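Local coordinates for protein-L-isoaspartate O-methyltransferase beta-aspartate methyltransferase (Plasmodium falciparum, PDB 2PBF) that probably methylates the free alpha-carboxylate of abnormal L-isoaspartyl residues in damaged proteins, using S-adenosyl-L-methionine and leaving S-adenosyl-L-homocysteine, as a first step toward their repair, at residues Y31-Q36 / A99-V104; N103-K108 / K133-K138; V200-T205 / I211-L216. All blocks are in the same frame, centred on the assembly; numbering follows the deposited sequence.

How the contacts relate
Contacts 1 and 2 adjoin, their centres 11 Å apart: they share Asn103 and Val104, and the hydrogen bond from Lys133 to the carbonyl of Gln36 joins them. Contact 1 sets the end of helix 93-101 against helix 28-35; contact 2 sets the connection that follows it against the turn after helix 119-132. Both are small and partly buried, without hydrogen bonds between their segments; aliphatic groups make contact 2, while contact 1 also brings a hydroxyl and an amide against carbon. Contact 3 lies about 30 Å from contact 2, centre to centre. There backbone hydrogen bonds dominate, on a hairpin with buried residues mainly in strand 198-205 and exposed ones in the outermost strand 212-219.

Contact 1 (Y31-Q36 / A99-V104); sequences YNTMLQ and AIKMNV
The last turns of helices 28-35 and 93-101 come together with Thr33 facing Lys101, their CA atoms 6.0 Å apart, a close spacing that small and slender groups at the meeting point make possible. Thr33 turns its two branches to two neighbours. Its OG1 lies 3.3 Å from CG of Lys101, a polar-to-methylene contact in which the side chains run roughly perpendicular, while the hydroxyl finds its hydrogen-bonding partner in the carbonyl of Asp29, one turn back in its own helix. CG2 of Thr33, placed opposite the backbone N, lies 4.1 Å from CG2 of Ile100.

That same methyl of Ile100 lies over the flat face of the Gln36 amide, 3.5 Å from NE2 and nearly as close to CD. A beta-branched residue suits this place because its short branch can serve Thr33 and Gln36 together. The amide is steadied by a bond from Gln36 NE2 to Asn32 O (3.2 Å). Asn32 O lies in the amide plane of Gln36, while NE2 stands above the plane of that carbonyl; Gln36 N reaches the oxygen from the other face. Lys101 contributes its near methylenes, and a bend at chi2 (-92°) carries its amine away to the carbonyls of Ile75 and Leu78.

After Lys101 the helix closes in a Schellman motif at Asn103. On its other sides, helix 28-35 sets Met34 against helices 12-21 and 64-74, while Met102 and Val104 beyond helix 93-101 pack on strand 111-116.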
loop_
_atom_site.group_PDB
_atom_site.type_symbol
_atom_site.label_atom_id
_atom_site.label_comp_id
_atom_site.label_asym_id
_atom_site.label_seq_id
_atom_site.Cartn_x
_atom_site.Cartn_y
_atom_site.Cartn_z
ATOM N N TYR A 31 0.920 -14.750 -1.460
ATOM C CA TYR A 31 1.615 -15.507 -0.422
ATOM C C TYR A 31 3.107 -15.289 -0.496
ATOM O O TYR A 31 3.696 -14.859 0.494
ATOM C CB TYR A 31 1.292 -17.019 -0.478
ATOM C CG TYR A 31 2.069 -17.841 0.548
ATOM C CD1 TYR A 31 1.510 -18.157 1.783
ATOM C CD2 TYR A 31 3.381 -18.256 0.294
ATOM C CE1 TYR A 31 2.232 -18.893 2.733
ATOM C CE2 TYR A 31 4.108 -18.993 1.230
ATOM C CZ TYR A 31 3.527 -19.300 2.448
ATOM O OH TYR A 31 4.243 -20.028 3.377
ATOM N N ASN A 32 3.716 -15.572 -1.657
ATOM C CA ASN A 32 5.180 -15.468 -1.803
ATOM C C ASN A 32 5.704 -14.065 -1.537
ATOM O O ASN A 32 6.761 -13.898 -0.946
ATOM C CB ASN A 32 5.683 -15.992 -3.164
ATOM C CG ASN A 32 5.267 -17.444 -3.438
ATOM O OD1 ASN A 32 5.293 -18.298 -2.543
ATOM N ND2 ASN A 32 4.889 -17.723 -4.681
ATOM N N THR A 33 4.954 -13.055 -1.965
ATOM C CA THR A 33 5.325 -11.658 -1.689
ATOM C C THR A 33 5.337 -11.373 -0.191
ATOM O O THR A 33 6.337 -10.928 0.350
ATOM C CB THR A 33 4.373 -10.667 -2.414
ATOM O OG1 THR A 33 4.320 -10.989 -3.815
ATOM C CG2 THR A 33 4.847 -9.224 -2.214
ATOM N N MET A 34 4.211 -11.621 0.473
ATOM C CA MET A 34 4.117 -11.422 1.913
ATOM C C MET A 34 5.122 -12.273 2.699
ATOM O O MET A 34 5.682 -11.813 3.693
ATOM C CB MET A 34 2.694 -11.660 2.401
ATOM C CG MET A 34 1.693 -10.614 1.870
ATOM S SD MET A 34 0.041 -10.735 2.562
ATOM C CE MET A 34 0.198 -10.197 4.274
ATOM N N LEU A 35 5.358 -13.500 2.244
ATOM C CA LEU A 35 6.379 -14.370 2.858
ATOM C C LEU A 35 7.751 -13.697 2.870
ATOM O O LEU A 35 8.519 -13.835 3.816
ATOM C CB LEU A 35 6.436 -15.723 2.125
ATOM C CG LEU A 35 7.459 -16.752 2.659
ATOM C CD1 LEU A 35 7.116 -17.139 4.085
ATOM C CD2 LEU A 35 7.558 -17.979 1.746
ATOM N N GLN A 36 8.044 -12.949 1.806
ATOM C CA GLN A 36 9.293 -12.206 1.700
ATOM C C GLN A 36 9.385 -10.979 2.614
ATOM O O GLN A 36 10.480 -10.420 2.805
ATOM C CB GLN A 36 9.562 -11.834 0.232
ATOM C CG GLN A 36 9.873 -13.051 -0.650
ATOM C CD GLN A 36 10.115 -12.685 -2.104
ATOM O OE1 GLN A 36 11.208 -12.293 -2.471
ATOM N NE2 GLN A 36 9.090 -12.827 -2.938
ATOM N N ALA A 99 7.589 -3.176 -3.695
ATOM C CA ALA A 99 8.990 -3.241 -4.141
ATOM C C ALA A 99 9.440 -4.665 -4.471
ATOM O O ALA A 99 10.214 -4.880 -5.409
ATOM C CB ALA A 99 9.921 -2.645 -3.063
ATOM N N ILE A 100 8.982 -5.616 -3.659
ATOM C CA ILE A 100 9.331 -7.020 -3.812
ATOM C C ILE A 100 8.679 -7.631 -5.031
ATOM O O ILE A 100 9.356 -8.245 -5.850
ATOM C CB ILE A 100 8.992 -7.857 -2.544
ATOM C CG1 ILE A 100 10.054 -7.636 -1.484
ATOM C CG2 ILE A 100 8.880 -9.381 -2.878
ATOM C CD1 ILE A 100 11.469 -7.761 -2.002
ATOM N N LYS A 101 7.374 -7.421 -5.164
ATOM C CA LYS A 101 6.618 -7.993 -6.265
ATOM C C LYS A 101 7.075 -7.447 -7.618
ATOM O O LYS A 101 7.024 -8.137 -8.654
ATOM C CB LYS A 101 5.132 -7.698 -6.070
ATOM C CG LYS A 101 4.269 -8.876 -6.392
ATOM C CD LYS A 101 3.832 -8.837 -7.802
ATOM C CE LYS A 101 3.459 -10.192 -8.317
ATOM N NZ LYS A 101 3.106 -10.022 -9.775
ATOM N N MET A 102 7.495 -6.190 -7.607
ATOM C CA MET A 102 7.885 -5.503 -8.825
ATOM C C MET A 102 9.402 -5.542 -9.072
ATOM O O MET A 102 9.895 -4.987 -10.048
ATOM C CB MET A 102 7.365 -4.057 -8.773
ATOM C CG MET A 102 5.837 -3.945 -8.861
ATOM S SD MET A 102 5.225 -2.332 -8.348
ATOM C CE MET A 102 5.469 -1.433 -9.854
ATOM N N ASN A 103 10.142 -6.150 -8.151
ATOM C CA ASN A 103 11.574 -6.310 -8.281
ATOM C C ASN A 103 12.300 -5.019 -8.589
ATOM O O ASN A 103 13.096 -4.960 -9.531
ATOM C CB ASN A 103 11.905 -7.373 -9.343
ATOM C CG ASN A 103 13.286 -8.017 -9.140
ATOM O OD1 ASN A 103 14.091 -7.626 -8.266
ATOM N ND2 ASN A 103 13.565 -9.011 -9.964
ATOM N N VAL A 104 12.020 -3.974 -7.811
ATOM C CA VAL A 104 12.713 -2.693 -7.959
ATOM C C VAL A 104 14.226 -2.840 -7.854
ATOM O O VAL A 104 14.973 -2.005 -8.379
ATOM C CB VAL A 104 12.224 -1.614 -6.954
ATOM C CG1 VAL A 104 10.769 -1.252 -7.225
ATOM C CG2 VAL A 104 12.407 -2.092 -5.540
#

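Contact 2 (N103-K108 / K133-K138); sequences NVLENK and KPELLK
Leu105 presses both of its methyls onto the aliphatic part of an acidic side chain: CD1 and CD2 each lie 3.6 Å from CG of Glu135, and the two side chains run about perpendicular. Glu135 is shaped for this by an uncommon torsion. Its CG stands between the backbone N and the carbonyl carbon (chi1 60°), and a further bend at chi2 (-93°) folds the chain, leaving a methylene for the leucine to straddle. OE2 stays at the margin, 4.0 Å from Leu105 CD1. A glutamate suits this partly exposed place, since its methylenes can pack against the leucine.

Deeper in, CD2 of Leu136 fits between two residues of segment 103-108. It lies 3.8 Å from CG2 of Val104 and 4.0 Å from CG of Leu105, crossing both side chains nearly at right angles. The compact valine suits the buried side, where Ala99 and Ile139 also touch it; Leu136 also touches Val96 and Ile129.

The two segments are helix-to-strand connections of the Rossmann-like methyltransferase fold. Segment 103-108 leads from helix 93-101 to strand 111-116. Segment 133-138, with its short 3-10 turn, leads from helix 119-132 to strand 142-146. These successive links lead into neighbouring strands, 142-146 being an outermost strand of the sheet.

Asn103 shapes the first link with an Asx motif. Its OD1 accepts from Glu106 N at 3.2 Å, the donor standing well above the carbonyl plane. Its ND2 gives a bond to Glu106 OE1 (3.0 Å), nearly in the amide plane of Asn103 but above the carboxylate plane, so both ends of the amide are engaged by one residue.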
loop_
_atom_site.group_PDB
_atom_site.type_symbol
_atom_site.label_atom_id
_atom_site.label_comp_id
_atom_site.label_asym_id
_atom_site.label_seq_id
_atom_site.Cartn_x
_atom_site.Cartn_y
_atom_site.Cartn_z
ATOM N N ASN A 103 10.142 -6.150 -8.151
ATOM C CA ASN A 103 11.574 -6.310 -8.281
ATOM C C ASN A 103 12.300 -5.019 -8.589
ATOM O O ASN A 103 13.096 -4.960 -9.531
ATOM C CB ASN A 103 11.905 -7.373 -9.343
ATOM C CG ASN A 103 13.286 -8.017 -9.140
ATOM O OD1 ASN A 103 14.091 -7.626 -8.266
ATOM N ND2 ASN A 103 13.565 -9.011 -9.964
ATOM N N VAL A 104 12.020 -3.974 -7.811
ATOM C CA VAL A 104 12.713 -2.693 -7.959
ATOM C C VAL A 104 14.226 -2.840 -7.854
ATOM O O VAL A 104 14.973 -2.005 -8.379
ATOM C CB VAL A 104 12.224 -1.614 -6.954
ATOM C CG1 VAL A 104 10.769 -1.252 -7.225
ATOM C CG2 VAL A 104 12.407 -2.092 -5.540
ATOM N N LEU A 105 14.684 -3.899 -7.193
ATOM C CA LEU A 105 16.133 -4.107 -6.993
ATOM C C LEU A 105 16.873 -4.516 -8.279
ATOM O O LEU A 105 17.979 -4.031 -8.537
ATOM C CB LEU A 105 16.396 -5.122 -5.865
ATOM C CG LEU A 105 16.194 -4.672 -4.410
ATOM C CD1 LEU A 105 16.348 -5.889 -3.470
ATOM C CD2 LEU A 105 17.161 -3.567 -4.025
ATOM N N GLU A 106 16.251 -5.381 -9.082
ATOM C CA GLU A 106 16.825 -5.844 -10.355
ATOM C C GLU A 106 16.278 -5.085 -11.576
ATOM O O GLU A 106 17.002 -4.889 -12.563
ATOM C CB GLU A 106 16.625 -7.356 -10.548
ATOM C CG GLU A 106 17.501 -8.245 -9.673
ATOM C CD GLU A 106 17.152 -9.753 -9.767
ATOM O OE1 GLU A 106 16.302 -10.172 -10.610
ATOM O OE2 GLU A 106 17.728 -10.528 -8.965
ATOM N N ASN A 107 15.025 -4.643 -11.502
ATOM C CA ASN A 107 14.367 -3.974 -12.620
ATOM C C ASN A 107 14.351 -2.445 -12.453
ATOM O O ASN A 107 13.627 -1.889 -11.609
ATOM C CB ASN A 107 12.971 -4.555 -12.818
ATOM C CG ASN A 107 12.359 -4.223 -14.171
ATOM O OD1 ASN A 107 12.506 -3.131 -14.686
ATOM N ND2 ASN A 107 11.650 -5.184 -14.742
ATOM N N LYS A 108 15.136 -1.760 -13.283
ATOM C CA LYS A 108 15.313 -0.301 -13.164
ATOM C C LYS A 108 14.115 0.469 -13.670
ATOM O O LYS A 108 13.979 1.659 -13.388
ATOM C CB LYS A 108 16.581 0.160 -13.912
ATOM C CG LYS A 108 17.873 -0.407 -13.329
ATOM C CD LYS A 108 19.080 -0.119 -14.225
ATOM C CE LYS A 108 20.238 -1.064 -13.875
ATOM N NZ LYS A 108 19.849 -2.457 -14.315
ATOM N N LYS A 133 15.394 -4.635 4.862
ATOM C CA LYS A 133 15.970 -4.673 3.518
ATOM C C LYS A 133 16.679 -3.346 3.221
ATOM O O LYS A 133 16.142 -2.523 2.445
ATOM C CB LYS A 133 14.863 -4.900 2.483
ATOM C CG LYS A 133 14.255 -6.286 2.523
ATOM C CD LYS A 133 12.912 -6.320 1.834
ATOM C CE LYS A 133 12.402 -7.743 1.718
ATOM N NZ LYS A 133 12.006 -8.340 3.035
ATOM N N PRO A 134 17.878 -3.125 3.828
ATOM C CA PRO A 134 18.540 -1.823 3.719
ATOM C C PRO A 134 18.887 -1.477 2.267
ATOM O O PRO A 134 19.103 -0.323 1.950
ATOM C CB PRO A 134 19.826 -1.992 4.563
ATOM C CG PRO A 134 20.021 -3.429 4.712
ATOM C CD PRO A 134 18.672 -4.077 4.629
ATOM N N GLU A 135 18.925 -2.492 1.407
ATOM C CA GLU A 135 19.233 -2.311 -0.008
ATOM C C GLU A 135 18.214 -1.407 -0.722
ATOM O O GLU A 135 18.561 -0.710 -1.669
ATOM C CB GLU A 135 19.364 -3.674 -0.699
ATOM C CG GLU A 135 18.111 -4.563 -0.663
ATOM C CD GLU A 135 18.058 -5.541 0.515
ATOM O OE1 GLU A 135 18.638 -5.250 1.574
ATOM O OE2 GLU A 135 17.426 -6.612 0.364
ATOM N N LEU A 136 16.968 -1.417 -0.232
ATOM C CA LEU A 136 15.895 -0.566 -0.738
ATOM C C LEU A 136 16.125 0.942 -0.591
ATOM O O LEU A 136 15.566 1.712 -1.338
ATOM C CB LEU A 136 14.552 -0.968 -0.096
ATOM C CG LEU A 136 13.933 -2.318 -0.514
ATOM C CD1 LEU A 136 12.544 -2.522 0.097
ATOM C CD2 LEU A 136 13.857 -2.430 -2.025
ATOM N N LEU A 137 16.939 1.387 0.360
ATOM C CA LEU A 137 17.110 2.839 0.479
ATOM C C LEU A 137 18.429 3.303 -0.120
ATOM O O LEU A 137 18.893 4.414 0.146
ATOM C CB LEU A 137 16.887 3.363 1.907
ATOM C CG LEU A 137 15.933 2.568 2.798
ATOM C CD1 LEU A 137 16.776 1.751 3.754
ATOM C CD2 LEU A 137 15.002 3.457 3.570
ATOM N N LYS A 138 18.996 2.443 -0.960
ATOM C CA LYS A 138 20.175 2.772 -1.755
ATOM C C LYS A 138 19.807 2.997 -3.235
ATOM O O LYS A 138 20.646 3.396 -4.029
ATOM C CB LYS A 138 21.227 1.663 -1.633
ATOM C CG LYS A 138 21.827 1.464 -0.218
ATOM C CD LYS A 138 22.357 2.785 0.391
ATOM C CE LYS A 138 22.891 2.582 1.813
ATOM N NZ LYS A 138 24.299 2.046 1.858
#

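Contact 3 (V200-T205 / I211-L216)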
loop_
_atom_site.group_PDB
_atom_site.type_symbol
_atom_site.label_atom_id
_atom_site.label_comp_id
_atom_site.label_asym_id
_atom_site.label_seq_id
_atom_site.Cartn_x
_atom_site.Cartn_y
_atom_site.Cartn_z
ATOM N N VAL A 200 -16.224 2.110 2.195
ATOM C CA VAL A 200 -16.359 1.111 1.142
ATOM C C VAL A 200 -15.088 1.021 0.310
ATOM O O VAL A 200 -14.663 1.998 -0.311
ATOM C CB VAL A 200 -17.585 1.384 0.198
ATOM C CG1 VAL A 200 -17.759 0.233 -0.787
ATOM C CG2 VAL A 200 -18.880 1.558 0.997
ATOM N N LEU A 201 -14.505 -0.166 0.279
ATOM C CA LEU A 201 -13.322 -0.391 -0.528
ATOM C C LEU A 201 -13.690 -0.484 -1.996
ATOM O O LEU A 201 -14.458 -1.361 -2.381
ATOM C CB LEU A 201 -12.565 -1.657 -0.084
ATOM C CG LEU A 201 -11.129 -1.802 -0.612
ATOM C CD1 LEU A 201 -10.168 -0.892 0.154
ATOM C CD2 LEU A 201 -10.718 -3.246 -0.485
ATOM N N TYR A 202 -13.112 0.418 -2.791
ATOM C CA TYR A 202 -13.352 0.532 -4.226
ATOM C C TYR A 202 -12.147 0.112 -5.051
ATOM O O TYR A 202 -11.007 0.431 -4.721
ATOM C CB TYR A 202 -13.712 1.982 -4.598
ATOM C CG TYR A 202 -15.179 2.279 -4.502
ATOM C CD1 TYR A 202 -15.756 2.671 -3.299
ATOM C CD2 TYR A 202 -16.002 2.144 -5.624
ATOM C CE1 TYR A 202 -17.106 2.928 -3.209
ATOM C CE2 TYR A 202 -17.354 2.393 -5.561
ATOM C CZ TYR A 202 -17.911 2.785 -4.356
ATOM O OH TYR A 202 -19.268 3.038 -4.313
ATOM N N GLU A 203 -12.407 -0.608 -6.124
ATOM C CA GLU A 203 -11.409 -0.821 -7.160
ATOM C C GLU A 203 -11.755 0.005 -8.409
ATOM O O GLU A 203 -12.756 -0.242 -9.095
ATOM C CB GLU A 203 -11.274 -2.302 -7.490
ATOM C CG GLU A 203 -10.273 -2.589 -8.586
ATOM C CD GLU A 203 -10.175 -4.059 -8.866
ATOM O OE1 GLU A 203 -9.778 -4.818 -7.948
ATOM O OE2 GLU A 203 -10.508 -4.455 -10.008
ATOM N N ILE A 204 -10.917 0.993 -8.681
ATOM C CA ILE A 204 -11.102 1.873 -9.802
ATOM C C ILE A 204 -10.082 1.558 -10.905
ATOM O O ILE A 204 -8.886 1.419 -10.635
ATOM C CB ILE A 204 -11.040 3.319 -9.331
ATOM C CG1 ILE A 204 -12.127 3.538 -8.258
ATOM C CG2 ILE A 204 -11.213 4.253 -10.506
ATOM C CD1 ILE A 204 -11.827 4.578 -7.246
ATOM N N THR A 205 -10.575 1.421 -12.137
ATOM C CA THR A 205 -9.747 1.100 -13.309
ATOM C C THR A 205 -9.927 2.164 -14.396
ATOM O O THR A 205 -10.953 2.826 -14.441
ATOM C CB THR A 205 -10.111 -0.280 -13.869
ATOM O OG1 THR A 205 -10.240 -1.215 -12.785
ATOM C CG2 THR A 205 -9.039 -0.786 -14.838
ATOM N N ILE A 211 -12.913 5.678 -16.633
ATOM C CA ILE A 211 -12.831 5.167 -15.257
ATOM C C ILE A 211 -14.033 4.294 -14.912
ATOM O O ILE A 211 -15.174 4.758 -14.976
ATOM C CB ILE A 211 -12.673 6.302 -14.157
ATOM C CG1 ILE A 211 -13.976 6.513 -13.370
ATOM C CG2 ILE A 211 -12.133 7.614 -14.750
ATOM C CD1 ILE A 211 -13.780 6.949 -11.937
ATOM N N ILE A 212 -13.779 3.037 -14.554
ATOM C CA ILE A 212 -14.848 2.152 -14.081
ATOM C C ILE A 212 -14.734 1.852 -12.577
ATOM O O ILE A 212 -13.718 1.332 -12.092
ATOM C CB ILE A 212 -15.054 0.881 -14.971
ATOM C CG1 ILE A 212 -14.193 -0.297 -14.523
ATOM C CG2 ILE A 212 -14.857 1.204 -16.462
ATOM C CD1 ILE A 212 -14.944 -1.618 -14.529
ATOM N N LYS A 213 -15.778 2.220 -11.842
ATOM C CA LYS A 213 -15.768 2.162 -10.383
ATOM C C LYS A 213 -16.418 0.862 -9.920
ATOM O O LYS A 213 -17.514 0.511 -10.373
ATOM C CB LYS A 213 -16.499 3.372 -9.819
ATOM C CG LYS A 213 -15.741 4.134 -8.774
ATOM C CD LYS A 213 -16.536 5.337 -8.275
ATOM C CE LYS A 213 -16.355 6.570 -9.169
ATOM N NZ LYS A 213 -16.887 7.800 -8.501
ATOM N N ASP A 214 -15.727 0.143 -9.040
ATOM C CA ASP A 214 -16.138 -1.201 -8.641
ATOM C C ASP A 214 -16.220 -1.285 -7.122
ATOM O O ASP A 214 -15.197 -1.275 -6.426
ATOM C CB ASP A 214 -15.144 -2.222 -9.195
ATOM C CG ASP A 214 -15.644 -3.649 -9.127
ATOM O OD1 ASP A 214 -16.698 -3.926 -8.504
ATOM O OD2 ASP A 214 -14.951 -4.508 -9.718
ATOM N N ARG A 215 -17.453 -1.353 -6.625
ATOM C CA ARG A 215 -17.755 -1.321 -5.200
ATOM C C ARG A 215 -17.475 -2.706 -4.624
ATOM O O ARG A 215 -18.146 -3.671 -4.985
ATOM C CB ARG A 215 -19.232 -0.920 -5.005
ATOM C CG ARG A 215 -19.533 -0.227 -3.667
ATOM C CD ARG A 215 -21.039 -0.104 -3.284
ATOM N NE ARG A 215 -21.185 -0.344 -1.843
ATOM C CZ ARG A 215 -21.333 -1.555 -1.292
ATOM N NH1 ARG A 215 -21.420 -2.637 -2.059
ATOM N NH2 ARG A 215 -21.407 -1.691 0.026
ATOM N N LEU A 216 -16.485 -2.823 -3.747
ATOM C CA LEU A 216 -16.063 -4.154 -3.286
ATOM C C LEU A 216 -16.827 -4.598 -2.049
ATOM O O LEU A 216 -17.766 -5.375 -2.153
ATOM C CB LEU A 216 -14.537 -4.246 -3.087
ATOM C CG LEU A 216 -13.683 -4.160 -4.371
ATOM C CD1 LEU A 216 -12.211 -4.352 -4.050
ATOM C CD2 LEU A 216 -14.129 -5.152 -5.467
HETATM O O HOH W 1 -12.941 -1.383 -11.557
#
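The ring of Tyr202 has Arg215 over one face: CA lies 3.7 Å above the ring plane, displaced toward the rim, in a CH-pi contact across a non-hydrogen-bonded pair. Asp214 O and Lys213 CG approach the ring obliquely. Beyond the ring, CG of Arg215 comes within 3.3 Å of Tyr202 OH, a contact with carbon; the hydroxyl bonds to Glu195, which also forms a salt bridge with Arg215 NE. The guanidinium stands almost perpendicular to the ring (87°) and has Val200 CG1 over one of its faces. Tyrosine and arginine suit this face because their flat or aliphatic parts pack while their polar ends share one carboxylate.

Ile204 continues the same face, with CG1 3.7 Å from Lys213 CG. On the other face, Leu216 CD1 meets Leu201 CD2 and the CB of Glu203.

These strands form a hairpin at the margin of the mixed sheet, with 212-219 outermost and 198-205 also bonded to strand 187-195. Antiparallel backbone bonds join the strands; Glu203 N bonds to Asp214 O at 2.9 Å, but the return bond from Asp214 N is weak. Near that weak bond a water donates to Glu203 O and Ile212 O and also bonds Thr205 OG1, tying the threonine hydroxyl to both strands.

Glu203 OE2 and Asp214 OD2 lie 4.5 Å apart. With Glu203 CG opposite the backbone N (chi1 179°) and its chain extended, its carboxylate reaches Arg73, which bonds OE1, and Lys188, a weak, long partner of OE2. These positive groups probably offset the proximity of two acids and help Glu203 keep its charge in a buried place.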